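Local coordinates for histone-lysine N-methyltransferase SETMAR (Homo sapiens, PDB 3F2K), which couples a histone-lysine methyltransferase to a DNA-binding mariner transposase domain and acts in DNA double-strand break repair, restart of stalled replication forks and DNA integration, at residues A[19-24]-A[151-156]; A[32-37]-A[205-210]; A[39-44]-A[88-93]; A[103-108]-A[141-146]. All coordinates share one frame; numbering follows the deposited sequence.

Contact 1: residues A[19-24]-A[151-156]; sequences SSLILR and VLPHPP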
loop_
_atom_site.group_PDB
_atom_site.type_symbol
_atom_site.label_atom_id
_atom_site.label_comp_id
_atom_site.label_asym_id
_atom_site.label_seq_id
_atom_site.Cartn_x
_atom_site.Cartn_y
_atom_site.Cartn_z
ATOM N N SER A 19 -0.250 -13.756 -13.437
ATOM C CA SER A 19 -1.158 -14.609 -14.200
ATOM C C SER A 19 -2.258 -15.213 -13.283
ATOM O O SER A 19 -3.470 -15.222 -13.637
ATOM C CB SER A 19 -0.338 -15.728 -14.933
ATOM O OG SER A 19 -1.222 -16.727 -15.511
ATOM N N SER A 20 -1.845 -15.659 -12.115
ATOM C CA SER A 20 -2.732 -16.315 -11.134
ATOM C C SER A 20 -3.756 -15.353 -10.595
ATOM O O SER A 20 -4.947 -15.714 -10.496
ATOM C CB SER A 20 -1.903 -16.953 -10.018
ATOM O OG SER A 20 -1.268 -18.102 -10.529
ATOM N N LEU A 21 -3.343 -14.102 -10.355
ATOM C CA LEU A 21 -4.252 -13.067 -9.827
ATOM C C LEU A 21 -5.245 -12.577 -10.844
ATOM O O LEU A 21 -6.412 -12.338 -10.506
ATOM C CB LEU A 21 -3.493 -11.857 -9.197
ATOM C CG LEU A 21 -2.761 -12.227 -7.892
ATOM C CD1 LEU A 21 -1.996 -11.044 -7.252
ATOM C CD2 LEU A 21 -3.691 -12.907 -6.836
ATOM N N ILE A 22 -4.820 -12.448 -12.089
ATOM C CA ILE A 22 -5.780 -12.116 -13.126
ATOM C C ILE A 22 -6.864 -13.205 -13.222
ATOM O O ILE A 22 -8.026 -12.851 -13.265
ATOM C CB ILE A 22 -5.158 -11.958 -14.541
ATOM C CG1 ILE A 22 -4.108 -10.892 -14.539
ATOM C CG2 ILE A 22 -6.237 -11.554 -15.569
ATOM C CD1 ILE A 22 -3.202 -10.925 -15.905
ATOM N N LEU A 23 -6.481 -14.478 -13.291
ATOM C CA LEU A 23 -7.458 -15.585 -13.350
ATOM C C LEU A 23 -8.327 -15.665 -12.101
ATOM O O LEU A 23 -9.572 -15.805 -12.210
ATOM C CB LEU A 23 -6.757 -16.901 -13.622
ATOM C CG LEU A 23 -6.152 -17.020 -15.041
ATOM C CD1 LEU A 23 -5.115 -18.142 -14.896
ATOM C CD2 LEU A 23 -7.337 -17.459 -15.921
ATOM N N ARG A 24 -7.704 -15.491 -10.910
ATOM C CA ARG A 24 -8.502 -15.436 -9.682
ATOM C C ARG A 24 -9.612 -14.352 -9.740
ATOM O O ARG A 24 -10.791 -14.605 -9.420
ATOM C CB ARG A 24 -7.604 -15.222 -8.440
ATOM C CG ARG A 24 -8.464 -15.196 -7.148
ATOM C CD ARG A 24 -7.563 -15.113 -5.888
ATOM N NE ARG A 24 -8.360 -14.870 -4.686
ATOM C CZ ARG A 24 -7.894 -14.701 -3.451
ATOM N NH1 ARG A 24 -6.581 -14.785 -3.184
ATOM N NH2 ARG A 24 -8.792 -14.460 -2.465
ATOM N N VAL A 151 -3.823 -12.742 3.102
ATOM C CA VAL A 151 -2.749 -11.939 2.484
ATOM C C VAL A 151 -2.599 -12.351 1.021
ATOM O O VAL A 151 -2.490 -13.543 0.696
ATOM C CB VAL A 151 -1.409 -12.061 3.239
ATOM C CG1 VAL A 151 -0.287 -11.201 2.523
ATOM C CG2 VAL A 151 -1.574 -11.479 4.699
ATOM N N LEU A 152 -2.586 -11.339 0.144
ATOM C CA LEU A 152 -2.466 -11.575 -1.283
ATOM C C LEU A 152 -0.986 -11.892 -1.628
ATOM O O LEU A 152 -0.039 -11.297 -1.016
ATOM C CB LEU A 152 -3.038 -10.371 -2.041
ATOM C CG LEU A 152 -3.559 -10.507 -3.451
ATOM C CD1 LEU A 152 -4.777 -11.485 -3.511
ATOM C CD2 LEU A 152 -3.843 -9.097 -4.030
ATOM N N PRO A 153 -0.771 -12.923 -2.468
ATOM C CA PRO A 153 0.546 -13.211 -2.959
ATOM C C PRO A 153 1.119 -11.897 -3.572
ATOM O O PRO A 153 0.406 -11.196 -4.273
ATOM C CB PRO A 153 0.268 -14.257 -4.113
ATOM C CG PRO A 153 -1.019 -14.917 -3.656
ATOM C CD PRO A 153 -1.800 -13.832 -3.045
ATOM N N HIS A 154 2.368 -11.597 -3.294
ATOM C CA HIS A 154 3.032 -10.411 -3.906
ATOM C C HIS A 154 4.480 -10.762 -4.234
ATOM O O HIS A 154 5.184 -11.285 -3.373
ATOM C CB HIS A 154 3.064 -9.226 -2.936
ATOM C CG HIS A 154 3.513 -7.959 -3.608
ATOM N ND1 HIS A 154 4.781 -7.439 -3.455
ATOM C CD2 HIS A 154 2.896 -7.185 -4.524
ATOM C CE1 HIS A 154 4.894 -6.342 -4.196
ATOM N NE2 HIS A 154 3.769 -6.170 -4.857
ATOM N N PRO A 155 4.899 -10.569 -5.507
ATOM C CA PRO A 155 6.274 -10.955 -5.848
ATOM C C PRO A 155 7.311 -9.926 -5.436
ATOM O O PRO A 155 7.029 -8.715 -5.444
ATOM C CB PRO A 155 6.243 -11.062 -7.399
ATOM C CG PRO A 155 5.133 -10.099 -7.864
ATOM C CD PRO A 155 4.116 -10.095 -6.665
ATOM N N PRO A 156 8.510 -10.372 -5.036
ATOM C CA PRO A 156 9.540 -9.452 -4.638
ATOM C C PRO A 156 9.896 -8.481 -5.773
ATOM O O PRO A 156 9.611 -8.758 -6.939
ATOM C CB PRO A 156 10.715 -10.391 -4.260
ATOM C CG PRO A 156 9.955 -11.666 -3.791
ATOM C CD PRO A 156 8.881 -11.780 -4.785
#
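Leu-21, on helix 8-27, and Pro-153, in the loop after strand 150-151, are the closest pair along the two backbones, with CA atoms 8.4 Å apart, and no hydrogen bond crosses between the segments. In this RNase H-like domain of the mariner transposase, strand 150-151 borders the five-stranded sheet, so the contact ties an N-terminal helix to the loop that leaves that edge. The side chains of Leu-21 and Leu-152 reach toward each other tip to tip, Leu-21 CD2 lying 3.8 Å from Leu-152 CD1. The other branch of Leu-21 turns to the main chain, where CD1 meets the carbonyl O of Pro-153 at 3.8 Å, while CD2 also approaches the proline ring at CD (4.3 Å). Trp-214 of helix 202-219 packs on Leu-21 as well, and Ile-126 and Leu-128 receive Leu-152 on the sheet. Arg-24 extends from the next helical turn with CG anti to the backbone N (chi1 -179°) and the chain straight as far as NE, which carries the guanidinium past Leu-152. Its charge is met by Glu-150 in a salt bridge and its cation-pi partner is Phe-30. Across the contact itself Arg-24 touches by NH1, 3.8 Å from Leu-152 CD1.

Contact 2: residues A[32-37]-A[205-210]; sequences DRIVTC and TGINQL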
loop_
_atom_site.group_PDB
_atom_site.type_symbol
_atom_site.label_atom_id
_atom_site.label_comp_id
_atom_site.label_asym_id
_atom_site.label_seq_id
_atom_site.Cartn_x
_atom_site.Cartn_y
_atom_site.Cartn_z
ATOM N N ASP A 32 -12.557 -5.290 -4.710
ATOM C CA ASP A 32 -13.338 -4.545 -3.724
ATOM C C ASP A 32 -12.990 -4.885 -2.262
ATOM O O ASP A 32 -13.267 -4.063 -1.360
ATOM C CB ASP A 32 -14.871 -4.720 -3.994
ATOM C CG ASP A 32 -15.428 -6.133 -3.591
ATOM O OD1 ASP A 32 -14.941 -7.194 -4.023
ATOM O OD2 ASP A 32 -16.427 -6.178 -2.833
ATOM N N ARG A 33 -12.396 -6.060 -2.044
ATOM C CA ARG A 33 -12.044 -6.500 -0.682
ATOM C C ARG A 33 -10.585 -6.156 -0.358
ATOM O O ARG A 33 -10.165 -6.253 0.792
ATOM C CB ARG A 33 -12.294 -8.013 -0.509
ATOM C CG ARG A 33 -13.771 -8.464 -0.854
ATOM C CD ARG A 33 -13.820 -10.007 -1.151
ATOM N NE ARG A 33 -13.208 -10.753 -0.071
ATOM C CZ ARG A 33 -12.814 -11.986 -0.174
ATOM N NH1 ARG A 33 -12.986 -12.638 -1.319
ATOM N NH2 ARG A 33 -12.257 -12.601 0.877
ATOM N N ILE A 34 -9.855 -5.618 -1.331
ATOM C CA ILE A 34 -8.419 -5.304 -1.037
ATOM C C ILE A 34 -8.235 -4.111 -0.133
ATOM O O ILE A 34 -8.868 -3.068 -0.352
ATOM C CB ILE A 34 -7.588 -5.076 -2.342
ATOM C CG1 ILE A 34 -7.404 -6.391 -3.073
ATOM C CG2 ILE A 34 -6.106 -4.564 -1.955
ATOM C CD1 ILE A 34 -6.850 -6.278 -4.500
ATOM N N VAL A 35 -7.406 -4.288 0.893
ATOM C CA VAL A 35 -6.817 -3.218 1.678
ATOM C C VAL A 35 -5.314 -3.264 1.285
ATOM O O VAL A 35 -4.755 -4.321 1.225
ATOM C CB VAL A 35 -6.934 -3.495 3.191
ATOM C CG1 VAL A 35 -6.156 -2.463 3.948
ATOM C CG2 VAL A 35 -8.467 -3.315 3.616
ATOM N N THR A 36 -4.714 -2.117 1.057
ATOM C CA THR A 36 -3.345 -2.096 0.670
ATOM C C THR A 36 -2.554 -0.994 1.367
ATOM O O THR A 36 -3.119 0.077 1.784
ATOM C CB THR A 36 -3.246 -1.993 -0.908
ATOM O OG1 THR A 36 -1.951 -2.429 -1.354
ATOM C CG2 THR A 36 -3.594 -0.603 -1.446
ATOM N N CYS A 37 -1.235 -1.161 1.394
ATOM C CA CYS A 37 -0.422 -0.192 2.125
ATOM C C CYS A 37 0.982 -0.191 1.614
ATOM O O CYS A 37 1.349 -1.074 0.838
ATOM C CB CYS A 37 -0.400 -0.563 3.604
ATOM S SG CYS A 37 0.515 -2.052 3.977
ATOM N N THR A 205 -9.216 4.159 -8.654
ATOM C CA THR A 205 -8.269 4.204 -9.797
ATOM C C THR A 205 -7.067 3.304 -9.537
ATOM O O THR A 205 -6.714 2.478 -10.375
ATOM C CB THR A 205 -7.778 5.617 -10.113
ATOM O OG1 THR A 205 -8.884 6.496 -10.377
ATOM C CG2 THR A 205 -6.860 5.639 -11.361
ATOM N N GLY A 206 -6.390 3.525 -8.403
ATOM C CA GLY A 206 -5.211 2.740 -8.088
ATOM C C GLY A 206 -5.459 1.242 -8.018
ATOM O O GLY A 206 -4.679 0.458 -8.555
ATOM N N ILE A 207 -6.545 0.871 -7.339
ATOM C CA ILE A 207 -6.898 -0.510 -7.125
ATOM C C ILE A 207 -7.191 -1.149 -8.470
ATOM O O ILE A 207 -6.580 -2.150 -8.838
ATOM C CB ILE A 207 -8.164 -0.647 -6.217
ATOM C CG1 ILE A 207 -7.847 -0.088 -4.836
ATOM C CG2 ILE A 207 -8.643 -2.108 -6.191
ATOM C CD1 ILE A 207 -6.835 -0.901 -4.068
ATOM N N ASN A 208 -8.113 -0.531 -9.187
ATOM C CA ASN A 208 -8.625 -1.078 -10.480
ATOM C C ASN A 208 -7.545 -1.275 -11.577
ATOM O O ASN A 208 -7.593 -2.242 -12.373
ATOM C CB ASN A 208 -9.882 -0.299 -10.881
ATOM C CG ASN A 208 -11.066 -0.724 -10.015
ATOM O OD1 ASN A 208 -11.503 -1.883 -10.091
ATOM N ND2 ASN A 208 -11.594 0.191 -9.177
ATOM N N GLN A 209 -6.519 -0.444 -11.497
ATOM C CA GLN A 209 -5.358 -0.571 -12.406
ATOM C C GLN A 209 -4.646 -1.889 -12.228
ATOM O O GLN A 209 -3.933 -2.270 -13.123
ATOM C CB GLN A 209 -4.388 0.575 -12.222
ATOM C CG GLN A 209 -4.891 1.743 -13.048
ATOM C CD GLN A 209 -4.082 3.006 -12.899
ATOM O OE1 GLN A 209 -3.137 3.049 -12.146
ATOM N NE2 GLN A 209 -4.470 4.052 -13.651
ATOM N N LEU A 210 -4.830 -2.591 -11.089
ATOM C CA LEU A 210 -4.133 -3.860 -10.917
ATOM C C LEU A 210 -4.318 -4.841 -12.071
ATOM O O LEU A 210 -3.349 -5.571 -12.430
ATOM C CB LEU A 210 -4.541 -4.590 -9.597
ATOM C CG LEU A 210 -4.013 -4.019 -8.279
ATOM C CD1 LEU A 210 -4.765 -4.662 -7.094
ATOM C CD2 LEU A 210 -2.475 -4.351 -8.179
#
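Ile-34 and Thr-36 on strand 34-43 face Ile-207 and Leu-210 of helix 202-219, joining a central strand of the RNase H-like sheet to a helix of the C-terminal region. The axes of strand 34-37 and helix 205-210 approach to 10.6 Å and cross at 107°, so the helix runs almost perpendicular to the strand. Ile-34 and Thr-36, two apart on the strand, both meet Ile-207, and Ile-34 also reaches Leu-210 one turn on. The apolar packing has two parts. Ile-34 and Leu-210 point their ends at each other, with Ile-34 CD1 3.7 Å from Leu-210 CD1; here chi1 of -71° sets Ile-34 CG1 anti to the carbonyl carbon and sends CD1 toward the helix. Ile-207 lies between the two strand residues, its CD1 4.3 Å from Ile-34 CG2. All four touching side chains are buried. The polar interactions are made outside the pair: no hydrogen bond links the segments, and the hydroxyl of Thr-36 bonds instead to the main-chain O of Leu-128 on the neighbouring strand. With OG1 bonded there, the methyl is the branch that meets the helix. The Thr-36 and Ile-207 side chains slide past each other in opposite directions, with Thr-36 CG2 4.2 Å from Ile-207 CD1.

Contact 3: residues A[39-44]-A[88-93]; sequences EKWILY and SFLNPG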
loop_
_atom_site.group_PDB
_atom_site.type_symbol
_atom_site.label_atom_id
_atom_site.label_comp_id
_atom_site.label_asym_id
_atom_site.label_seq_id
_atom_site.Cartn_x
_atom_site.Cartn_y
_atom_site.Cartn_z
ATOM N N GLU A 39 4.998 1.880 2.992
ATOM C CA GLU A 39 5.776 2.850 3.786
ATOM C C GLU A 39 6.514 3.753 2.790
ATOM O O GLU A 39 6.982 3.315 1.706
ATOM C CB GLU A 39 6.766 2.088 4.690
ATOM C CG GLU A 39 6.142 1.324 5.917
ATOM C CD GLU A 39 5.662 -0.113 5.562
ATOM O OE1 GLU A 39 5.769 -0.523 4.400
ATOM O OE2 GLU A 39 5.237 -0.822 6.498
ATOM N N LYS A 40 6.634 5.019 3.162
ATOM C CA LYS A 40 7.527 5.927 2.423
ATOM C C LYS A 40 8.218 6.936 3.363
ATOM O O LYS A 40 7.606 7.501 4.247
ATOM C CB LYS A 40 6.718 6.685 1.344
ATOM C CG LYS A 40 7.388 7.892 0.719
ATOM C CD LYS A 40 6.560 8.437 -0.412
ATOM C CE LYS A 40 7.188 9.714 -0.959
ATOM N NZ LYS A 40 8.277 9.194 -1.810
ATOM N N TRP A 41 9.509 7.148 3.145
ATOM C CA TRP A 41 10.171 8.328 3.737
ATOM C C TRP A 41 9.877 9.643 2.984
ATOM O O TRP A 41 10.202 9.799 1.775
ATOM C CB TRP A 41 11.702 8.076 3.840
ATOM C CG TRP A 41 12.051 7.008 4.827
ATOM C CD1 TRP A 41 12.303 5.703 4.558
ATOM C CD2 TRP A 41 12.111 7.145 6.261
ATOM N NE1 TRP A 41 12.533 5.020 5.725
ATOM C CE2 TRP A 41 12.436 5.883 6.784
ATOM C CE3 TRP A 41 11.947 8.220 7.144
ATOM C CZ2 TRP A 41 12.594 5.656 8.177
ATOM C CZ3 TRP A 41 12.098 8.007 8.515
ATOM C CH2 TRP A 41 12.398 6.731 9.022
ATOM N N ILE A 42 9.276 10.578 3.702
ATOM C CA ILE A 42 8.946 11.888 3.165
ATOM C C ILE A 42 10.104 12.827 3.644
ATOM O O ILE A 42 10.287 13.020 4.843
ATOM C CB ILE A 42 7.678 12.439 3.722
ATOM C CG1 ILE A 42 6.460 11.665 3.174
ATOM C CG2 ILE A 42 7.574 14.016 3.404
ATOM C CD1 ILE A 42 5.139 12.199 3.657
ATOM N N LEU A 43 10.867 13.313 2.679
ATOM C CA LEU A 43 11.961 14.264 2.943
ATOM C C LEU A 43 11.395 15.611 3.334
ATOM O O LEU A 43 10.319 16.019 2.874
ATOM C CB LEU A 43 12.839 14.454 1.710
ATOM C CG LEU A 43 13.477 13.237 1.050
ATOM C CD1 LEU A 43 14.226 13.665 -0.159
ATOM C CD2 LEU A 43 14.382 12.455 2.011
ATOM N N TYR A 44 12.132 16.319 4.181
ATOM C CA TYR A 44 11.722 17.641 4.603
ATOM C C TYR A 44 11.967 18.654 3.478
ATOM O O TYR A 44 11.156 19.577 3.286
ATOM C CB TYR A 44 12.488 18.079 5.849
ATOM C CG TYR A 44 11.980 17.572 7.179
ATOM C CD1 TYR A 44 11.430 16.284 7.326
ATOM C CD2 TYR A 44 12.129 18.350 8.320
ATOM C CE1 TYR A 44 11.012 15.822 8.551
ATOM C CE2 TYR A 44 11.712 17.883 9.545
ATOM C CZ TYR A 44 11.146 16.628 9.649
ATOM O OH TYR A 44 10.753 16.183 10.874
ATOM N N SER A 88 -0.251 6.983 9.310
ATOM C CA SER A 88 0.415 7.240 10.609
ATOM C C SER A 88 1.843 7.637 10.282
ATOM O O SER A 88 2.377 7.264 9.214
ATOM C CB SER A 88 0.397 6.005 11.531
ATOM O OG SER A 88 1.070 4.885 10.983
ATOM N N PHE A 89 2.435 8.398 11.180
ATOM C CA PHE A 89 3.831 8.831 10.993
ATOM C C PHE A 89 4.633 8.213 12.125
ATOM O O PHE A 89 4.120 8.094 13.231
ATOM C CB PHE A 89 3.901 10.354 11.050
ATOM C CG PHE A 89 3.163 10.998 9.929
ATOM C CD1 PHE A 89 3.813 11.277 8.736
ATOM C CD2 PHE A 89 1.817 11.295 10.042
ATOM C CE1 PHE A 89 3.116 11.864 7.662
ATOM C CE2 PHE A 89 1.131 11.892 8.958
ATOM C CZ PHE A 89 1.783 12.154 7.796
ATOM N N LEU A 90 5.828 7.739 11.796
ATOM C CA LEU A 90 6.731 7.136 12.770
ATOM C C LEU A 90 7.313 8.261 13.613
ATOM O O LEU A 90 7.934 9.207 13.066
ATOM C CB LEU A 90 7.826 6.387 12.019
ATOM C CG LEU A 90 8.867 5.515 12.728
ATOM C CD1 LEU A 90 8.187 4.258 13.238
ATOM C CD2 LEU A 90 9.958 5.241 11.703
ATOM N N ASN A 91 7.052 8.158 14.916
ATOM C CA ASN A 91 7.347 9.162 15.955
ATOM C C ASN A 91 8.594 8.829 16.774
ATOM O O ASN A 91 9.021 7.659 16.866
ATOM C CB ASN A 91 6.179 9.292 16.951
ATOM C CG ASN A 91 4.877 9.691 16.295
ATOM O OD1 ASN A 91 3.843 9.088 16.570
ATOM N ND2 ASN A 91 4.917 10.697 15.427
ATOM N N PRO A 92 9.199 9.857 17.380
ATOM C CA PRO A 92 10.352 9.552 18.278
ATOM C C PRO A 92 10.013 8.442 19.274
ATOM O O PRO A 92 8.893 8.406 19.807
ATOM C CB PRO A 92 10.592 10.880 19.036
ATOM C CG PRO A 92 9.540 11.878 18.514
ATOM C CD PRO A 92 8.932 11.296 17.247
ATOM N N GLY A 93 10.962 7.544 19.517
ATOM C CA GLY A 93 10.777 6.438 20.460
ATOM C C GLY A 93 10.396 5.134 19.794
ATOM O O GLY A 93 10.808 4.052 20.244
#
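Leu-90 and Trp-41 have the most surface buried in this contact, 28 and 26 Å², and they touch through one pair of atoms: Leu-90 CD2 lies 3.9 Å from Trp-41 CH2. The leucine therefore meets the outer corner of the benzo ring, at a slant to the indole plane. Leu-90 has CG anti to its main-chain nitrogen (chi1 -174°), which swings the methyl out to the tryptophan. Although CB of Trp-41 points away from the other segment, the long indole brings CH2 back to it. Lys-72 adds a cation-pi interaction with the indole, and Ile-96 touches both Trp-41 and Leu-90.

Ile-42 and Phe-89, with 19 Å² each, form the second point of contact. The neighbouring strand positions of Trp-41 and Ile-42 send their side chains to opposite faces of the sheet, so this pair meets on the other face. Ile-42 CD1 approaches the phenyl ring at its edge, near the ring plane, 4.5 Å from Phe-89 CE1.

No hydrogen bond joins the segments, because strand 72-80 lies between them: the backbone of Ile-42 bonds to Val-73 and that of Ser-88 to Thr-76. Direct contact between strands 34-43 and 83-89 is thus made by side chains reaching past the middle strand, in the antiparallel three-stranded part of an RNase H-like transposase sheet.

Contact 4: residues A[103-108]-A[141-146]; sequences QEIDEM and LQKLNE
Ile-105 overlaps Leu-144 and the aliphatic start of Lys-143, joining helix 98-115 to helix 140-147 in the RNase H-like fold of the transposase domain. The two segments run nearly parallel, with 23° between their directions and 9.7 Å between their axes at closest approach. Ile-105 and Leu-144 cross at about a right angle: Ile-105 CG2 is 3.8 Å from Leu-144 CD2, and Ile-105 CD1 comes equally near the same methyl, so both branches of the isoleucine touch it. Trp-78 of the sheet touches Ile-105 too, and Tyr-149 packs on Leu-144, which places this part of the interface on the buried side.

Lys-143 covers the outer side and is the residue with the most surface buried here, 85 Å². Its CG packs 3.9 Å from Ile-105 CG2 as the two side chains pass in opposite directions. Bends at chi2 (55°) and chi3 (66°) then turn the chain aside, so that the side chains of Lys-143 and Asp-106 cross at about a right angle and the ammonium group arrives beside the carboxylate. Lys-143 NZ donates to Asp-106 OD2 at 2.7 Å in a salt bridge that uses the anti lone pair of that oxygen, the one directed away from OD1. The same ammonium also grips a water, whose O accepts from Lys-143 NZ at 2.7 Å. Water 1 O in turn donates a weak, long bond of 3.3 Å to Gln-103 OE1.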
loop_
_atom_site.group_PDB
_atom_site.type_symbol
_atom_site.label_atom_id
_atom_site.label_comp_id
_atom_site.label_asym_id
_atom_site.label_seq_id
_atom_site.Cartn_x
_atom_site.Cartn_y
_atom_site.Cartn_z
ATOM N N GLN A 103 0.295 -3.669 15.801
ATOM C CA GLN A 103 -0.529 -2.673 16.490
ATOM C C GLN A 103 -1.148 -1.722 15.473
ATOM O O GLN A 103 -2.314 -1.344 15.590
ATOM C CB GLN A 103 0.298 -1.914 17.528
ATOM C CG GLN A 103 0.647 -2.815 18.703
ATOM C CD GLN A 103 -0.623 -3.473 19.321
ATOM O OE1 GLN A 103 -0.723 -4.715 19.434
ATOM N NE2 GLN A 103 -1.623 -2.636 19.645
ATOM N N GLU A 104 -0.400 -1.408 14.413
ATOM C CA GLU A 104 -0.929 -0.554 13.357
ATOM C C GLU A 104 -2.068 -1.218 12.592
ATOM O O GLU A 104 -3.062 -0.553 12.238
ATOM C CB GLU A 104 0.210 -0.175 12.405
ATOM C CG GLU A 104 1.136 0.940 13.041
ATOM C CD GLU A 104 0.434 2.286 13.387
ATOM O OE1 GLU A 104 -0.428 2.791 12.637
ATOM O OE2 GLU A 104 0.793 2.889 14.434
ATOM N N ILE A 105 -1.918 -2.501 12.304
ATOM C CA ILE A 105 -2.976 -3.297 11.607
ATOM C C ILE A 105 -4.239 -3.329 12.475
ATOM O O ILE A 105 -5.338 -3.114 11.990
ATOM C CB ILE A 105 -2.475 -4.714 11.372
ATOM C CG1 ILE A 105 -1.430 -4.735 10.238
ATOM C CG2 ILE A 105 -3.606 -5.698 11.034
ATOM C CD1 ILE A 105 -0.744 -6.141 10.157
ATOM N N ASP A 106 -4.068 -3.557 13.768
ATOM C CA ASP A 106 -5.240 -3.506 14.697
ATOM C C ASP A 106 -5.953 -2.149 14.620
ATOM O O ASP A 106 -7.201 -2.105 14.555
ATOM C CB ASP A 106 -4.774 -3.787 16.120
ATOM C CG ASP A 106 -5.833 -4.362 16.966
ATOM O OD1 ASP A 106 -6.757 -3.591 17.349
ATOM O OD2 ASP A 106 -5.696 -5.532 17.326
ATOM N N GLU A 107 -5.204 -1.047 14.644
ATOM C CA GLU A 107 -5.810 0.309 14.628
ATOM C C GLU A 107 -6.480 0.519 13.275
ATOM O O GLU A 107 -7.616 1.016 13.241
ATOM C CB GLU A 107 -4.749 1.391 14.852
ATOM C CG GLU A 107 -5.350 2.796 15.024
ATOM C CD GLU A 107 -4.327 3.883 15.332
ATOM O OE1 GLU A 107 -3.182 3.556 15.711
ATOM O OE2 GLU A 107 -4.705 5.087 15.192
HETATM N N MSE A 108 -5.754 0.186 12.202
HETATM C CA MSE A 108 -6.337 0.285 10.822
HETATM C C MSE A 108 -7.673 -0.500 10.718
HETATM O O MSE A 108 -8.633 0.006 10.113
HETATM C CB MSE A 108 -5.381 -0.235 9.779
HETATM C CG MSE A 108 -6.016 -0.251 8.291
HETATM SE SE MSE A 108 -6.894 -1.786 7.909
HETATM C CE MSE A 108 -5.501 -3.143 8.189
ATOM N N LEU A 141 1.806 -11.795 11.463
ATOM C CA LEU A 141 1.051 -12.873 10.868
ATOM C C LEU A 141 -0.116 -13.306 11.762
ATOM O O LEU A 141 -1.260 -13.458 11.303
ATOM C CB LEU A 141 1.981 -14.064 10.560
ATOM C CG LEU A 141 3.069 -13.683 9.496
ATOM C CD1 LEU A 141 3.909 -14.865 9.265
ATOM C CD2 LEU A 141 2.306 -13.305 8.176
ATOM N N GLN A 142 0.161 -13.494 13.041
ATOM C CA GLN A 142 -0.930 -13.835 13.968
ATOM C C GLN A 142 -2.054 -12.758 14.035
ATOM O O GLN A 142 -3.218 -13.106 14.103
ATOM C CB GLN A 142 -0.388 -14.131 15.350
ATOM C CG GLN A 142 -1.521 -14.801 16.198
ATOM C CD GLN A 142 -1.092 -15.111 17.599
ATOM O OE1 GLN A 142 -0.863 -14.209 18.434
ATOM N NE2 GLN A 142 -0.986 -16.384 17.877
ATOM N N LYS A 143 -1.702 -11.493 13.995
ATOM C CA LYS A 143 -2.689 -10.439 14.044
ATOM C C LYS A 143 -3.619 -10.549 12.838
ATOM O O LYS A 143 -4.832 -10.398 12.948
ATOM C CB LYS A 143 -1.978 -9.096 14.046
ATOM C CG LYS A 143 -2.951 -7.866 14.163
ATOM C CD LYS A 143 -3.854 -7.987 15.379
ATOM C CE LYS A 143 -3.069 -7.899 16.669
ATOM N NZ LYS A 143 -4.080 -7.676 17.783
ATOM N N LEU A 144 -3.010 -10.750 11.674
ATOM C CA LEU A 144 -3.768 -10.910 10.440
ATOM C C LEU A 144 -4.686 -12.113 10.568
ATOM O O LEU A 144 -5.895 -11.973 10.295
ATOM C CB LEU A 144 -2.862 -11.030 9.196
ATOM C CG LEU A 144 -2.232 -9.610 8.930
ATOM C CD1 LEU A 144 -1.073 -9.743 7.887
ATOM C CD2 LEU A 144 -3.219 -8.477 8.500
ATOM N N ASN A 145 -4.172 -13.241 11.060
ATOM C CA ASN A 145 -5.017 -14.412 11.172
ATOM C C ASN A 145 -6.208 -14.122 12.153
ATOM O O ASN A 145 -7.375 -14.440 11.848
ATOM C CB ASN A 145 -4.187 -15.633 11.593
ATOM C CG ASN A 145 -5.060 -16.869 11.871
ATOM O OD1 ASN A 145 -5.320 -17.207 13.053
ATOM N ND2 ASN A 145 -5.506 -17.531 10.818
ATOM N N GLU A 146 -5.906 -13.516 13.288
ATOM C CA GLU A 146 -6.877 -13.217 14.322
ATOM C C GLU A 146 -7.956 -12.252 13.895
ATOM O O GLU A 146 -9.105 -12.466 14.263
ATOM C CB GLU A 146 -6.192 -12.697 15.581
ATOM C CG GLU A 146 -5.367 -13.753 16.213
ATOM C CD GLU A 146 -4.810 -13.291 17.558
ATOM O OE1 GLU A 146 -4.838 -12.077 17.803
ATOM O OE2 GLU A 146 -4.319 -14.138 18.342
HETATM O O HOH W 1 -2.841 -7.204 20.104
#

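Contacts 1 and 2 lie beside each other, with centres 13 Å apart, and meet where Leu-152 CD2 packs 4.1 Å from Ile-34 CD1. Contact 4 reaches both: Val-151 CG2 is 3.7 Å from Leu-144 CD1, and Val-35 CG1 is 4.1 Å from the selenium, SE, of Met-108. Contacts 2 and 3 share strand 34-43, which carries the magnesium ligand Asp-38 between their segments; the other protein ligand is Asp-130. The bound magnesium is about 9 Å from the side chain of Trp-41, about 10 Å from that of Thr-36 and about 14 Å from that of Ile-105. A probable hydrogen bond, Ser-88 OG to Glu-104 OE1 (3.1 Å), connects contacts 3 and 4.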